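Putative cytochrome P450 154A1 (Streptomyces coelicolor, PDB 1ODO) belongs to the cytochrome P450 family of haem proteins and holds 4-phenyl-1H-imidazole in a pocket beside its haem. Local coordinates at residues D252-H256 with N396-L401; T247-I251 with A360-V364; L10-A15 with P389-L393. All coordinates share one frame. Where two conformers were deposited one is given. Residue numbers count along the deposited sequence, not the author numbering.

Contact 1: D252-H256 with N396-L401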
ATOM      1  N   ASP A 252      -1.655  11.457   2.400  1.00 13.40           N
ATOM      2  CA  ASP A 252      -2.940  12.057   2.050  1.00 12.67           C
ATOM      3  C   ASP A 252      -3.890  11.988   3.250  1.00 14.57           C
ATOM      4  O   ASP A 252      -4.361  13.013   3.751  1.00 13.52           O
ATOM      5  CB  ASP A 252      -3.527  11.279   0.858  1.00 13.06           C
ATOM      6  CG  ASP A 252      -4.964  11.682   0.507  1.00 13.61           C
ATOM      7  OD1 ASP A 252      -5.730  12.097   1.399  1.00 17.67           O
ATOM      8  OD2 ASP A 252      -5.338  11.551  -0.677  1.00 15.31           O
ATOM      9  N   GLN A 253      -4.162  10.769   3.708  1.00 13.64           N
ATOM     10  CA  GLN A 253      -5.057  10.553   4.838  1.00 12.89           C
ATOM     11  C   GLN A 253      -4.614  11.219   6.138  1.00 13.34           C
ATOM     12  O   GLN A 253      -5.440  11.793   6.848  1.00 13.99           O
ATOM     13  CB  GLN A 253      -5.253   9.054   5.063  1.00 14.51           C
ATOM     14  CG  GLN A 253      -5.915   8.327   3.896  1.00 14.42           C
ATOM     15  CD  GLN A 253      -7.381   8.701   3.703  1.00 16.50           C
ATOM     16  OE1 GLN A 253      -7.938   9.503   4.452  1.00 14.99           O
ATOM     17  NE2 GLN A 253      -8.009   8.116   2.691  1.00 17.48           N
ATOM     18  N   ALA A 254      -3.323  11.154   6.454  1.00 12.47           N
ATOM     19  CA  ALA A 254      -2.828  11.768   7.684  1.00 13.51           C
ATOM     20  C   ALA A 254      -3.059  13.275   7.653  1.00 13.88           C
ATOM     21  O   ALA A 254      -3.574  13.852   8.606  1.00 14.93           O
ATOM     22  CB  ALA A 254      -1.339  11.464   7.871  1.00 10.83           C
ATOM     23  N   VAL A 255      -2.678  13.912   6.551  1.00 13.28           N
ATOM     24  CA  VAL A 255      -2.861  15.352   6.433  1.00 14.35           C
ATOM     25  C   VAL A 255      -4.339  15.720   6.465  1.00 13.46           C
ATOM     26  O   VAL A 255      -4.744  16.612   7.204  1.00 13.73           O
ATOM     27  CB  VAL A 255      -2.239  15.896   5.127  1.00 13.93           C
ATOM     28  CG1 VAL A 255      -2.544  17.383   4.984  1.00 16.80           C
ATOM     29  CG2 VAL A 255      -0.741  15.673   5.142  1.00 13.54           C
ATOM     30  N   HIS A 256      -5.143  15.022   5.671  1.00 14.75           N
ATOM     31  CA  HIS A 256      -6.574  15.300   5.624  1.00 15.61           C
ATOM     32  C   HIS A 256      -7.230  15.184   6.997  1.00 15.66           C
ATOM     33  O   HIS A 256      -8.103  15.980   7.345  1.00 15.46           O
ATOM     34  CB  HIS A 256      -7.269  14.365   4.630  1.00 14.35           C
ATOM     35  CG  HIS A 256      -8.710  14.701   4.399  1.00 17.81           C
ATOM     36  ND1 HIS A 256      -9.732  14.165   5.153  1.00 17.38           N
ATOM     37  CD2 HIS A 256      -9.295  15.554   3.526  1.00 17.51           C
ATOM     38  CE1 HIS A 256     -10.884  14.676   4.756  1.00 18.39           C
ATOM     39  NE2 HIS A 256     -10.646  15.522   3.770  1.00 17.93           N
ATOM     40  N   ASN A 396      -6.804   3.512  -0.931  1.00 12.03           N
ATOM     41  CA  ASN A 396      -7.672   4.359  -0.122  1.00 13.61           C
ATOM     42  C   ASN A 396      -7.087   5.770   0.011  1.00 14.00           C
ATOM     43  O   ASN A 396      -6.240   6.031   0.864  1.00 12.46           O
ATOM     44  CB  ASN A 396      -7.862   3.725   1.264  1.00 12.87           C
ATOM     45  CG  ASN A 396      -8.705   4.580   2.200  1.00 13.95           C
ATOM     46  OD1 ASN A 396      -9.585   5.322   1.763  1.00 14.20           O
ATOM     47  ND2 ASN A 396      -8.455   4.455   3.503  1.00 10.30           N
ATOM     48  N   GLY A 397      -7.540   6.674  -0.849  1.00 14.47           N
ATOM     49  CA  GLY A 397      -7.053   8.042  -0.806  1.00 14.83           C
ATOM     50  C   GLY A 397      -8.019   8.981  -1.503  1.00 15.21           C
ATOM     51  O   GLY A 397      -9.043   8.542  -2.025  1.00 13.76           O
ATOM     52  N   HIS A 398      -7.704  10.274  -1.496  1.00 14.27           N
ATOM     53  CA  HIS A 398      -8.556  11.268  -2.139  1.00 14.54           C
ATOM     54  C   HIS A 398      -7.974  11.563  -3.515  1.00 14.21           C
ATOM     55  O   HIS A 398      -6.764  11.520  -3.699  1.00 14.78           O
ATOM     56  CB  HIS A 398      -8.599  12.568  -1.319  1.00 14.28           C
ATOM     57  CG  HIS A 398      -9.158  12.402   0.061  1.00 15.35           C
ATOM     58  ND1 HIS A 398      -8.375  12.089   1.152  1.00 15.53           N
ATOM     59  CD2 HIS A 398     -10.429  12.494   0.523  1.00 15.89           C
ATOM     60  CE1 HIS A 398      -9.139  11.995   2.226  1.00 16.03           C
ATOM     61  NE2 HIS A 398     -10.388  12.236   1.872  1.00 15.22           N
ATOM     62  N   GLN A 399      -8.833  11.858  -4.484  1.00 14.61           N
ATOM     63  CA  GLN A 399      -8.354  12.156  -5.830  1.00 17.12           C
ATOM     64  C   GLN A 399      -7.505  13.421  -5.817  1.00 17.28           C
ATOM     65  O   GLN A 399      -6.583  13.577  -6.619  1.00 18.52           O
ATOM     66  CB  GLN A 399      -9.540  12.326  -6.780  1.00 17.24           C
ATOM     67  CG  GLN A 399     -10.235  11.015  -7.117  1.00 20.79           C
ATOM     68  CD  GLN A 399     -11.400  11.200  -8.071  1.00 23.98           C
ATOM     69  OE1 GLN A 399     -11.329  11.996  -9.005  1.00 24.43           O
ATOM     70  NE2 GLN A 399     -12.473  10.453  -7.848  1.00 24.97           N
ATOM     71  N   ARG A 400      -7.820  14.318  -4.892  1.00 17.86           N
ATOM     72  CA  ARG A 400      -7.100  15.576  -4.753  1.00 19.67           C
ATOM     73  C   ARG A 400      -7.164  16.041  -3.301  1.00 18.28           C
ATOM     74  O   ARG A 400      -8.062  15.647  -2.557  1.00 17.71           O
ATOM     75  CB  ARG A 400      -7.718  16.624  -5.679  1.00 23.19           C
ATOM     76  CG  ARG A 400      -9.225  16.752  -5.533  1.00 29.43           C
ATOM     77  CD  ARG A 400      -9.885  17.361  -6.774  1.00 36.21           C
ATOM     78  NE  ARG A 400      -9.354  18.681  -7.103  1.00 40.27           N
ATOM     79  CZ  ARG A 400      -8.239  18.886  -7.796  1.00 42.64           C
ATOM     80  NH1 ARG A 400      -7.534  17.855  -8.243  1.00 44.84           N
ATOM     81  NH2 ARG A 400      -7.823  20.124  -8.037  1.00 44.71           N
ATOM     82  N   LEU A 401      -6.202  16.865  -2.898  1.00 17.35           N
ATOM     83  CA  LEU A 401      -6.156  17.381  -1.534  1.00 17.16           C
ATOM     84  C   LEU A 401      -5.811  18.865  -1.605  1.00 18.22           C
ATOM     85  O   LEU A 401      -4.683  19.270  -1.308  1.00 16.85           O
ATOM     86  CB  LEU A 401      -5.106  16.624  -0.711  1.00 17.28           C
ATOM     87  CG  LEU A 401      -5.074  16.915   0.794  1.00 18.95           C
ATOM     88  CD1 LEU A 401      -6.444  16.648   1.411  1.00 19.00           C
ATOM     89  CD2 LEU A 401      -4.023  16.049   1.459  1.00 19.56           C
TER
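The carboxylate of D252 is the polar centre of this contact. With chi1 in t, the side chain leaves the helix toward the irregular segment 396-401, and both oxygens bind H398: its backbone N donates to D252 OD2 (2.8 Å), while its ring ND1 donates to D252 OD1 (2.7 Å). This two-point grip is consistent with the m rotamer of H398, which places its imidazole against the helix. Histidine and carboxylate here form a structural pair joining loop to helix.

One turn on, H256 also adopts t and lies over a face of the H398 ring. The centroids are 4.2 Å apart and the planes are tilted by 31°, with H256 CG 3.5 Å from H398 CE1. At the edge of the H256 ring sits L401, whose CD1 is 3.7 Å from H256 CD2; its other methyl, CD2, meets V255 CG1 at 4.0 Å. The loop thus comes back to the helix after Q399 and R400, whose CA-to-CB bonds point away from the helix. Q253, folded m,m, swings its amide toward the start of the loop, where NE2 makes a weak hydrogen bond to N396 O (3.3 Å). The N396 amide has its own partner in the carbonyl of P287.

OD2 of D252 also forms a salt bridge with R141 of helix 140-145, so the carboxylate ties three elements together. V255 packs on L368 and L371 of helix 357-374, while L401, just ahead of strand 402-404, rests on L140 at the start of helix 140-145.

Contact 2: T247-I251 with A360-V364. With HEM (protoporphyrin IX containing Fe), chain B.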
ATOM      1  N   THR A 247       2.236   4.727  -0.231  1.00 13.63           N
ATOM      2  CA  THR A 247       2.661   5.713   0.767  1.00 12.96           C
ATOM      3  C   THR A 247       1.968   7.057   0.531  1.00 12.56           C
ATOM      4  O   THR A 247       1.654   7.782   1.478  1.00 12.37           O
ATOM      5  CB  THR A 247       4.196   5.914   0.789  1.00 14.36           C
ATOM      6  OG1 THR A 247       4.838   4.669   1.098  1.00 13.47           O
ATOM      7  CG2 THR A 247       4.580   6.930   1.858  1.00 16.48           C
ATOM      8  N   VAL A 248       1.727   7.381  -0.736  0.61 12.21           N
ATOM      9  CA  VAL A 248       1.069   8.633  -1.092  0.61 12.10           C
ATOM     10  C   VAL A 248      -0.259   8.758  -0.349  0.61 12.83           C
ATOM     11  O   VAL A 248      -0.622   9.836   0.117  0.61 13.15           O
ATOM     12  CB  VAL A 248       0.794   8.708  -2.614  0.61 12.46           C
ATOM     13  CG1 VAL A 248       0.044   7.468  -3.070  0.61  8.45           C
ATOM     14  CG2 VAL A 248      -0.011   9.963  -2.941  0.61 10.50           C
ATOM     15  N   ASN A 249      -0.976   7.645  -0.234  1.00 13.70           N
ATOM     16  CA  ASN A 249      -2.261   7.637   0.451  1.00 12.76           C
ATOM     17  C   ASN A 249      -2.183   7.818   1.955  1.00 12.92           C
ATOM     18  O   ASN A 249      -3.107   8.356   2.569  1.00 13.35           O
ATOM     19  CB  ASN A 249      -3.017   6.361   0.096  1.00 14.73           C
ATOM     20  CG  ASN A 249      -3.359   6.306  -1.370  1.00 16.73           C
ATOM     21  OD1 ASN A 249      -3.830   7.294  -1.939  1.00 18.39           O
ATOM     22  ND2 ASN A 249      -3.125   5.160  -1.999  1.00 18.55           N
ATOM     23  N   VAL A 250      -1.088   7.370   2.557  1.00 11.02           N
ATOM     24  CA  VAL A 250      -0.939   7.517   3.994  1.00 11.68           C
ATOM     25  C   VAL A 250      -0.700   8.999   4.274  1.00 11.71           C
ATOM     26  O   VAL A 250      -1.240   9.554   5.228  1.00 10.77           O
ATOM     27  CB  VAL A 250       0.248   6.699   4.527  1.00 11.85           C
ATOM     28  CG1 VAL A 250       0.298   6.798   6.045  1.00 13.18           C
ATOM     29  CG2 VAL A 250       0.117   5.244   4.094  1.00 12.77           C
ATOM     30  N   ILE A 251       0.109   9.643   3.438  1.00 12.27           N
ATOM     31  CA  ILE A 251       0.394  11.067   3.623  1.00 12.81           C
ATOM     32  C   ILE A 251      -0.914  11.840   3.435  1.00 13.27           C
ATOM     33  O   ILE A 251      -1.237  12.746   4.202  1.00 13.52           O
ATOM     34  CB  ILE A 251       1.447  11.558   2.604  1.00 14.38           C
ATOM     35  CG1 ILE A 251       2.788  10.863   2.882  1.00 14.44           C
ATOM     36  CG2 ILE A 251       1.585  13.083   2.681  1.00 15.32           C
ATOM     37  CD1 ILE A 251       3.909  11.229   1.915  1.00 15.62           C
ATOM     38  N   ALA A 360       8.264   3.579   5.001  1.00 11.98           N
ATOM     39  CA  ALA A 360       7.015   4.315   4.807  1.00 10.90           C
ATOM     40  C   ALA A 360       6.699   5.124   6.063  1.00 11.56           C
ATOM     41  O   ALA A 360       6.350   6.302   5.989  1.00 11.30           O
ATOM     42  CB  ALA A 360       5.867   3.351   4.499  1.00 12.48           C
ATOM     43  N   ARG A 361       6.824   4.489   7.224  1.00 13.19           N
ATOM     44  CA  ARG A 361       6.545   5.181   8.474  1.00 13.17           C
ATOM     45  C   ARG A 361       7.440   6.416   8.596  1.00 13.99           C
ATOM     46  O   ARG A 361       6.967   7.496   8.946  1.00 13.57           O
ATOM     47  CB  ARG A 361       6.748   4.229   9.659  1.00 13.26           C
ATOM     48  CG  ARG A 361       5.554   3.295   9.895  1.00 12.21           C
ATOM     49  CD  ARG A 361       5.863   2.182  10.890  1.00 13.04           C
ATOM     50  NE  ARG A 361       4.639   1.636  11.478  1.00 13.08           N
ATOM     51  CZ  ARG A 361       4.435   0.349  11.746  1.00 13.55           C
ATOM     52  NH1 ARG A 361       5.372  -0.553  11.475  1.00 14.16           N
ATOM     53  NH2 ARG A 361       3.293  -0.034  12.301  1.00 14.16           N
ATOM     54  N   MET A 362       8.722   6.268   8.277  1.00 13.90           N
ATOM     55  CA  MET A 362       9.638   7.400   8.368  1.00 13.88           C
ATOM     56  C   MET A 362       9.250   8.507   7.391  1.00 13.35           C
ATOM     57  O   MET A 362       9.230   9.682   7.754  1.00 13.18           O
ATOM     58  CB  MET A 362      11.081   6.959   8.103  1.00 15.80           C
ATOM     59  CG  MET A 362      12.093   8.070   8.359  1.00 18.06           C
ATOM     60  SD  MET A 362      13.802   7.504   8.278  1.00 23.48           S
ATOM     61  CE  MET A 362      13.961   7.298   6.526  1.00 18.38           C
ATOM     62  N   GLU A 363       8.936   8.132   6.154  1.00 12.66           N
ATOM     63  CA  GLU A 363       8.546   9.103   5.138  1.00 12.89           C
ATOM     64  C   GLU A 363       7.376   9.964   5.589  1.00 12.29           C
ATOM     65  O   GLU A 363       7.419  11.188   5.489  1.00 11.11           O
ATOM     66  CB  GLU A 363       8.157   8.397   3.833  1.00 13.53           C
ATOM     67  CG  GLU A 363       9.332   7.877   3.015  1.00 16.57           C
ATOM     68  CD  GLU A 363       8.896   7.284   1.686  1.00 18.22           C
ATOM     69  OE1 GLU A 363       8.017   7.881   1.028  1.00 18.54           O
ATOM     70  OE2 GLU A 363       9.440   6.233   1.289  1.00 19.86           O
ATOM     71  N   VAL A 364       6.327   9.320   6.087  1.00 12.09           N
ATOM     72  CA  VAL A 364       5.148  10.047   6.539  1.00 11.20           C
ATOM     73  C   VAL A 364       5.386  10.902   7.778  1.00 11.34           C
ATOM     74  O   VAL A 364       4.948  12.051   7.830  1.00 12.73           O
ATOM     75  CB  VAL A 364       3.973   9.090   6.811  1.00 10.77           C
ATOM     76  CG1 VAL A 364       2.725   9.886   7.153  1.00 11.39           C
ATOM     77  CG2 VAL A 364       3.724   8.213   5.589  1.00 12.39           C
TER
HETATM   78  CHA HEM B1407       3.614  -6.028   1.189  1.00 13.23           C
HETATM   79  CHB HEM B1407       7.203  -3.046   0.002  1.00 10.62           C
HETATM   80  CHC HEM B1407       4.629   0.706   1.618  1.00 11.97           C
HETATM   81  CHD HEM B1407       1.050  -2.281   2.774  1.00 10.84           C
HETATM   82  C1A HEM B1407       4.827  -5.571   0.735  1.00 11.83           C
HETATM   83  C2A HEM B1407       5.898  -6.385   0.170  1.00 12.21           C
HETATM   84  C3A HEM B1407       6.896  -5.555  -0.166  1.00 12.56           C
HETATM   85  C4A HEM B1407       6.487  -4.201   0.182  1.00 11.45           C
HETATM   86  CMA HEM B1407       8.246  -5.916  -0.811  1.00 12.77           C
HETATM   87  CAA HEM B1407       5.835  -7.919   0.009  1.00 11.43           C
HETATM   88  CBA HEM B1407       6.237  -8.622   1.318  1.00 13.19           C
HETATM   89  CGA HEM B1407       6.198 -10.149   1.284  1.00 12.61           C
HETATM   90  O1A HEM B1407       5.261 -10.668   0.580  1.00 11.97           O
HETATM   91  O2A HEM B1407       7.042 -10.770   1.926  1.00 13.65           O
HETATM   92  C1B HEM B1407       6.823  -1.770   0.325  1.00 10.88           C
HETATM   93  C2B HEM B1407       7.636  -0.589   0.095  1.00 12.30           C
HETATM   94  C3B HEM B1407       6.915   0.476   0.550  1.00 12.00           C
HETATM   95  C4B HEM B1407       5.662  -0.035   1.060  1.00 10.76           C
HETATM   96  CMB HEM B1407       9.038  -0.599  -0.548  1.00 12.41           C
HETATM   97  CAB HEM B1407       7.291   1.970   0.552  1.00 11.92           C
HETATM   98  CBB HEM B1407       8.487   2.323   1.452  1.00 17.57           C
HETATM   99  C1C HEM B1407       3.422   0.208   2.086  1.00 10.22           C
HETATM  100  C2C HEM B1407       2.353   1.042   2.658  1.00 10.85           C
HETATM  101  C3C HEM B1407       1.342   0.203   2.980  1.00  9.99           C
HETATM  102  C4C HEM B1407       1.776  -1.131   2.621  1.00 10.72           C
HETATM  103  CMC HEM B1407       2.459   2.591   2.812  1.00  8.45           C
HETATM  104  CAC HEM B1407      -0.052   0.482   3.602  1.00 10.21           C
HETATM  105  CBC HEM B1407      -0.095   1.402   4.827  1.00  9.07           C
HETATM  106  C1D HEM B1407       1.415  -3.557   2.447  1.00 12.34           C
HETATM  107  C2D HEM B1407       0.598  -4.737   2.616  1.00 12.80           C
HETATM  108  C3D HEM B1407       1.313  -5.793   2.162  1.00 12.54           C
HETATM  109  C4D HEM B1407       2.588  -5.274   1.721  1.00 13.26           C
HETATM  110  CMD HEM B1407      -0.830  -4.736   3.196  1.00 12.79           C
HETATM  111  CAD HEM B1407       0.834  -7.252   2.104  1.00 16.04           C
HETATM  112  CBD HEM B1407       0.673  -8.010   3.426  1.00 17.12           C
HETATM  113  CGD HEM B1407       0.132  -9.381   3.081  1.00 16.08           C
HETATM  114  O1D HEM B1407      -1.037  -9.652   3.382  1.00 14.98           O
HETATM  115  O2D HEM B1407       0.908 -10.146   2.463  1.00 17.29           O
HETATM  116  NA  HEM B1407       5.218  -4.253   0.736  1.00 11.11           N
HETATM  117  NB  HEM B1407       5.615  -1.404   0.911  1.00 10.62           N
HETATM  118  NC  HEM B1407       3.046  -1.112   2.081  1.00 10.01           N
HETATM  119  ND  HEM B1407       2.643  -3.897   1.887  1.00 11.20           N
HETATM  120 FE   HEM B1407       4.123  -2.678   1.420  1.00 11.03          FE
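V364, with more surface covered than any other residue here, projects from helix 357-374 into the groove between T247, V250 and I251, which line one face across a single turn of helix 247-260. The closest approaches are made by V364 CG2: 3.7 Å from V250 CG1, 3.9 Å from I251 CG1 and 4.0 Å from T247 CG2. T247 is next in burial and extends the interface toward the haem. Its CG2 also touches E363 OE1 (3.7 Å), whereas its OG1 faces A360 CB (3.8 Å). I251 closes the far end, its CA 5.7 Å from that of V364.

The short helical segments cross at -40°, their axes 9.8 Å apart at closest approach, and their N-terminal ends lie beside the porphyrin. There, T247 OG1 and V250 CG2 approach the haem methyl CMC at 3.6 and 3.8 Å, while A360 N lies 3.8 Å from the vinyl carbon CBB. In P450 nomenclature these are the I-helix and L-helix, which flank the haem distally and proximally. With no hydrogen bond between them, the segments meet by close packing, chiefly of V364, V250, I251 and the T247 methyl, with the E363 carboxylate in van der Waals contact at the edge; T247 and V250 carry the packing on to the haem methyl.

Contact 3: L10-A15 with P389-L393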
ATOM      1  N   LEU A  10     -18.062  -6.519  -4.369  1.00 17.82           N
ATOM      2  CA  LEU A  10     -17.343  -5.341  -3.900  1.00 18.02           C
ATOM      3  C   LEU A  10     -17.245  -4.322  -5.036  1.00 16.92           C
ATOM      4  O   LEU A  10     -16.889  -4.664  -6.160  1.00 17.24           O
ATOM      5  CB  LEU A  10     -15.949  -5.738  -3.406  1.00 17.70           C
ATOM      6  CG  LEU A  10     -15.942  -6.796  -2.294  1.00 19.36           C
ATOM      7  CD1 LEU A  10     -14.519  -7.015  -1.808  1.00 20.92           C
ATOM      8  CD2 LEU A  10     -16.833  -6.344  -1.140  1.00 19.44           C
ATOM      9  N   ASP A  11     -17.576  -3.073  -4.723  1.00 15.35           N
ATOM     10  CA  ASP A  11     -17.551  -1.967  -5.675  1.00 15.10           C
ATOM     11  C   ASP A  11     -16.151  -1.676  -6.233  1.00 13.35           C
ATOM     12  O   ASP A  11     -15.269  -1.219  -5.510  1.00 12.34           O
ATOM     13  CB  ASP A  11     -18.137  -0.730  -4.982  1.00 15.35           C
ATOM     14  CG  ASP A  11     -18.168   0.496  -5.870  1.00 17.62           C
ATOM     15  OD1 ASP A  11     -17.990   0.376  -7.098  1.00 16.90           O
ATOM     16  OD2 ASP A  11     -18.387   1.595  -5.320  1.00 18.73           O
ATOM     17  N   PRO A  12     -15.940  -1.929  -7.538  1.00 13.39           N
ATOM     18  CA  PRO A  12     -14.638  -1.691  -8.179  1.00 13.24           C
ATOM     19  C   PRO A  12     -14.202  -0.226  -8.170  1.00 12.35           C
ATOM     20  O   PRO A  12     -13.020   0.068  -8.335  1.00 12.80           O
ATOM     21  CB  PRO A  12     -14.851  -2.196  -9.610  1.00 14.31           C
ATOM     22  CG  PRO A  12     -15.968  -3.188  -9.482  1.00 16.63           C
ATOM     23  CD  PRO A  12     -16.891  -2.520  -8.496  1.00 14.36           C
ATOM     24  N   THR A  13     -15.149   0.689  -7.989  1.00 12.10           N
ATOM     25  CA  THR A  13     -14.829   2.118  -7.968  1.00 14.73           C
ATOM     26  C   THR A  13     -14.492   2.655  -6.579  1.00 15.62           C
ATOM     27  O   THR A  13     -14.091   3.812  -6.442  1.00 15.02           O
ATOM     28  CB  THR A  13     -15.990   2.964  -8.535  1.00 15.54           C
ATOM     29  OG1 THR A  13     -17.088   2.958  -7.614  1.00 16.98           O
ATOM     30  CG2 THR A  13     -16.456   2.394  -9.866  1.00 17.26           C
ATOM     31  N   GLY A  14     -14.658   1.817  -5.557  1.00 14.23           N
ATOM     32  CA  GLY A  14     -14.369   2.220  -4.188  1.00 16.96           C
ATOM     33  C   GLY A  14     -15.055   3.511  -3.774  1.00 17.20           C
ATOM     34  O   GLY A  14     -14.499   4.304  -3.012  1.00 17.15           O
ATOM     35  N   ALA A  15     -16.279   3.705  -4.254  1.00 16.95           N
ATOM     36  CA  ALA A  15     -17.063   4.900  -3.961  1.00 16.81           C
ATOM     37  C   ALA A  15     -17.453   5.182  -2.511  1.00 16.81           C
ATOM     38  O   ALA A  15     -17.648   6.343  -2.144  1.00 18.07           O
ATOM     39  CB  ALA A  15     -18.322   4.908  -4.836  1.00 16.26           C
ATOM     40  N   PRO A 389     -13.073   9.807  -3.503  1.00 17.47           N
ATOM     41  CA  PRO A 389     -11.978   8.853  -3.333  1.00 16.49           C
ATOM     42  C   PRO A 389     -11.371   8.380  -4.646  1.00 16.89           C
ATOM     43  O   PRO A 389     -12.023   8.399  -5.694  1.00 15.06           O
ATOM     44  CB  PRO A 389     -12.646   7.707  -2.584  1.00 17.66           C
ATOM     45  CG  PRO A 389     -14.015   7.682  -3.213  1.00 17.65           C
ATOM     46  CD  PRO A 389     -14.379   9.163  -3.261  1.00 17.55           C
ATOM     47  N   VAL A 390     -10.108   7.974  -4.585  1.00 15.93           N
ATOM     48  CA  VAL A 390      -9.425   7.481  -5.768  1.00 15.46           C
ATOM     49  C   VAL A 390     -10.288   6.281  -6.183  1.00 15.65           C
ATOM     50  O   VAL A 390     -10.733   5.514  -5.329  1.00 14.50           O
ATOM     51  CB  VAL A 390      -8.001   7.001  -5.416  1.00 17.12           C
ATOM     52  CG1 VAL A 390      -7.428   6.164  -6.549  1.00 18.92           C
ATOM     53  CG2 VAL A 390      -7.107   8.204  -5.140  1.00 17.58           C
ATOM     54  N   PRO A 391     -10.554   6.122  -7.487  1.00 16.91           N
ATOM     55  CA  PRO A 391     -11.376   5.006  -7.978  1.00 16.27           C
ATOM     56  C   PRO A 391     -10.662   3.666  -7.853  1.00 15.63           C
ATOM     57  O   PRO A 391     -10.088   3.167  -8.820  1.00 16.12           O
ATOM     58  CB  PRO A 391     -11.635   5.386  -9.438  1.00 18.29           C
ATOM     59  CG  PRO A 391     -11.481   6.883  -9.447  1.00 18.81           C
ATOM     60  CD  PRO A 391     -10.278   7.075  -8.574  1.00 17.30           C
ATOM     61  N   SER A 392     -10.701   3.082  -6.658  1.00 15.40           N
ATOM     62  CA  SER A 392     -10.046   1.804  -6.434  1.00 12.82           C
ATOM     63  C   SER A 392     -10.616   1.052  -5.239  1.00 13.98           C
ATOM     64  O   SER A 392     -10.937   1.644  -4.204  1.00 12.92           O
ATOM     65  CB  SER A 392      -8.545   2.024  -6.215  1.00 11.68           C
ATOM     66  OG  SER A 392      -7.870   0.793  -5.999  1.00 11.20           O
ATOM     67  N   LEU A 393     -10.738  -0.260  -5.400  1.00 12.65           N
ATOM     68  CA  LEU A 393     -11.256  -1.124  -4.351  1.00 14.16           C
ATOM     69  C   LEU A 393     -10.082  -1.419  -3.413  1.00 13.47           C
ATOM     70  O   LEU A 393     -10.267  -1.820  -2.267  1.00 13.72           O
ATOM     71  CB  LEU A 393     -11.779  -2.421  -4.972  1.00 13.88           C
ATOM     72  CG  LEU A 393     -12.167  -3.586  -4.057  1.00 17.23           C
ATOM     73  CD1 LEU A 393     -13.304  -3.170  -3.131  1.00 16.06           C
ATOM     74  CD2 LEU A 393     -12.592  -4.769  -4.917  1.00 17.44           C
TER
HETATM   75  O   HOH W   1     -14.416   6.411  -6.800  1.00 28.87           O
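L393 lays its isobutyl group along the start of segment 10-15, where CD1 is 3.7 Å from both L10 CB and D11 O. It has the largest covered surface of the contact; the rest of the interface is mostly backbone against backbone.

Segment 10-15 is shaped by a type I beta turn from D11 to G14, closed by G14 N to D11 O (3.1 Å). The D11 carboxylate braces it: OD1 accepts from T13 N (3.0 Å), making an Asx turn, and from T13 OG1 (2.8 Å), while OD2 accepts from A15 N (3.2 Å). G14, the last residue of the turn, has positive phi and presses its CA against S392 O at 3.5 Å. A beta carbon here would come within 2.1 Å of that oxygen, so the close approach depends on glycine. Across from T13, P391 is the centre of an inverse gamma turn, and its CA meets T13 O at 3.3 Å. At the other end, P389 CG lies 3.4 Å from G14 O.

Water 1 spans the gap, donating to T13 O (2.6 Å) and, weakly, to P389 O (3.3 Å). T177 makes a further bridge, its hydroxyl hydrogen-bonding to both P12 O and L393 N. L10 and L393 also pack together on V35 of strand 30-35 and E20 of helix 17-25.

No clear direct hydrogen bond links the two segments: CA-H...O contacts, a bridging water and one leucine overlap join them. Segment 10-15 satisfies much of its polarity internally through D11, whereas 389-393 finds polar partners in neighbours such as F175, K290 and T177.

Contacts 1 and 2 are buried and share helix 247-260, on which N249 of contact 2 packs against N396 and G397 of contact 1; the centres are 11 Å apart. Contact 3, only partly buried, shares with contact 1 the long loop before strand 402-404, whose two arms are probably hydrogen-bonded through G397 O and V390 N (2.8 Å). Contact 1 therefore links the other two, which do not touch and whose centres lie 21 Å apart. The chemistry changes along the way: largely apolar helix packing beside the haem, then a carboxylate-histidine network centred on buried D252, and finally turn-to-turn backbone contacts with a bridging water.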